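Side-chain contact in type III effector HopU1 (Pseudomonas syringae pv. tomato, PDB 3U0J), which probably transfers ADP-ribose from NAD+ to arginine side chains of plant proteins involved in immunity, as a bacterial type III effector: residues D74-F77 with R78-P82. Sequence-based numbering, arbitrary orientation.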
loop_
_atom_site.group_PDB
_atom_site.type_symbol
_atom_site.label_atom_id
_atom_site.label_comp_id
_atom_site.label_asym_id
_atom_site.label_seq_id
_atom_site.Cartn_x
_atom_site.Cartn_y
_atom_site.Cartn_z
ATOM N N ASP A 74 8.664 -21.041 -3.503
ATOM C CA ASP A 74 8.791 -22.168 -2.590
ATOM C C ASP A 74 7.462 -22.889 -2.481
ATOM O O ASP A 74 6.451 -22.295 -2.147
ATOM C CB ASP A 74 9.248 -21.675 -1.212
ATOM C CG ASP A 74 9.707 -22.807 -0.281
ATOM O OD1 ASP A 74 9.027 -23.860 -0.205
ATOM O OD2 ASP A 74 10.740 -22.616 0.409
ATOM N N LYS A 75 7.494 -24.181 -2.772
ATOM C CA LYS A 75 6.318 -25.027 -2.803
ATOM C C LYS A 75 5.522 -25.014 -1.486
ATOM O O LYS A 75 4.285 -25.146 -1.507
ATOM C CB LYS A 75 6.735 -26.431 -3.255
ATOM C CG LYS A 75 6.072 -27.597 -2.579
ATOM C CD LYS A 75 6.922 -28.142 -1.425
ATOM C CE LYS A 75 6.120 -29.179 -0.607
ATOM N NZ LYS A 75 6.921 -29.946 0.418
ATOM N N HIS A 76 6.216 -24.816 -0.360
ATOM C CA HIS A 76 5.567 -24.705 0.965
ATOM C C HIS A 76 4.781 -23.415 1.163
ATOM O O HIS A 76 3.931 -23.348 2.041
ATOM C CB HIS A 76 6.584 -24.819 2.121
ATOM C CG HIS A 76 7.445 -26.044 2.055
ATOM N ND1 HIS A 76 8.697 -26.046 1.467
ATOM C CD2 HIS A 76 7.232 -27.310 2.491
ATOM C CE1 HIS A 76 9.219 -27.258 1.546
ATOM N NE2 HIS A 76 8.350 -28.045 2.161
ATOM N N PHE A 77 5.074 -22.383 0.375
ATOM C CA PHE A 77 4.440 -21.096 0.600
ATOM C C PHE A 77 2.940 -21.133 0.343
ATOM O O PHE A 77 2.155 -20.696 1.170
ATOM C CB PHE A 77 5.085 -19.990 -0.224
ATOM C CG PHE A 77 4.466 -18.644 0.017
ATOM C CD1 PHE A 77 4.681 -17.976 1.213
ATOM C CD2 PHE A 77 3.635 -18.061 -0.940
ATOM C CE1 PHE A 77 4.097 -16.741 1.449
ATOM C CE2 PHE A 77 3.040 -16.820 -0.710
ATOM C CZ PHE A 77 3.275 -16.161 0.488
ATOM N N ARG A 78 2.547 -21.658 -0.804
ATOM C CA ARG A 78 1.133 -21.751 -1.133
ATOM C C ARG A 78 0.426 -22.860 -0.343
ATOM O O ARG A 78 -0.808 -22.915 -0.268
ATOM C CB ARG A 78 0.956 -21.912 -2.654
ATOM C CG ARG A 78 1.011 -20.565 -3.395
ATOM C CD ARG A 78 1.431 -20.642 -4.870
ATOM N NE ARG A 78 1.832 -19.323 -5.340
ATOM C CZ ARG A 78 2.971 -18.738 -4.976
ATOM N NH1 ARG A 78 3.790 -19.381 -4.159
ATOM N NH2 ARG A 78 3.301 -17.523 -5.415
ATOM N N ALA A 79 1.212 -23.748 0.255
ATOM C CA ALA A 79 0.646 -24.771 1.125
ATOM C C ALA A 79 0.299 -24.194 2.511
ATOM O O ALA A 79 -0.627 -24.660 3.169
ATOM C CB ALA A 79 1.591 -25.942 1.248
ATOM N N GLU A 80 1.036 -23.168 2.938
ATOM C CA GLU A 80 0.793 -22.528 4.224
ATOM C C GLU A 80 -0.161 -21.376 4.030
ATOM O O GLU A 80 -0.842 -20.959 4.955
ATOM C CB GLU A 80 2.111 -22.050 4.857
ATOM C CG GLU A 80 2.960 -23.213 5.393
ATOM C CD GLU A 80 4.483 -22.992 5.373
ATOM O OE1 GLU A 80 5.194 -23.986 5.090
ATOM O OE2 GLU A 80 4.965 -21.862 5.650
ATOM N N HIS A 81 -0.217 -20.860 2.813
ATOM C CA HIS A 81 -1.041 -19.692 2.539
ATOM C C HIS A 81 -1.832 -19.909 1.269
ATOM O O HIS A 81 -1.557 -19.280 0.261
ATOM C CB HIS A 81 -0.172 -18.456 2.384
ATOM C CG HIS A 81 0.625 -18.129 3.599
ATOM N ND1 HIS A 81 1.948 -18.487 3.737
ATOM C CD2 HIS A 81 0.287 -17.488 4.742
ATOM C CE1 HIS A 81 2.392 -18.085 4.915
ATOM N NE2 HIS A 81 1.406 -17.470 5.542
ATOM N N PRO A 82 -2.819 -20.807 1.312
ATOM C CA PRO A 82 -3.559 -21.118 0.083
ATOM C C PRO A 82 -4.238 -19.942 -0.633
ATOM O O PRO A 82 -4.563 -20.148 -1.792
ATOM C CB PRO A 82 -4.586 -22.152 0.544
ATOM C CG PRO A 82 -3.913 -22.815 1.716
ATOM C CD PRO A 82 -3.139 -21.736 2.411
HETATM O O HOH W 1 3.902 -22.166 -3.182
#
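Phe77 O serves two donors of His81 at the end of the short helix 75-80: the backbone His81 N at 2.9 Å and, weakly, ring atom His81 ND1, for which a histidine, with a ring nitrogen beside CG, is well suited. Phe77 CE1 also lies 3.6 Å from His81 ND1, the two rings meeting obliquely with planes 39° apart. One residue earlier, His76 O accepts from Glu80 N at 3.0 Å.

The first turn is capped by Asp74, whose short side chain lets its carboxylate fold back on the chain. Asp74 OD1 takes His76 N at 3.0 Å on its anti side and His76 ND1 at 2.8 Å through its syn lone pair, so a single oxygen grips both backbone and ring. Asp74 O receives Phe77 N, and also a water that in turn accepts from Arg78 N and Arg78 NH1, bridging the first turn.

Arg78 is long enough to go further: NH1 also bonds Phe72 O and NH2 bonds Val87 O, tying the helix to the chain before and after it. Phe77, its ring turned away from its own backbone N (chi1 -179°), reaches out among Phe72, Tyr84 and Cys92, seating this peripheral helix against helix 89-99.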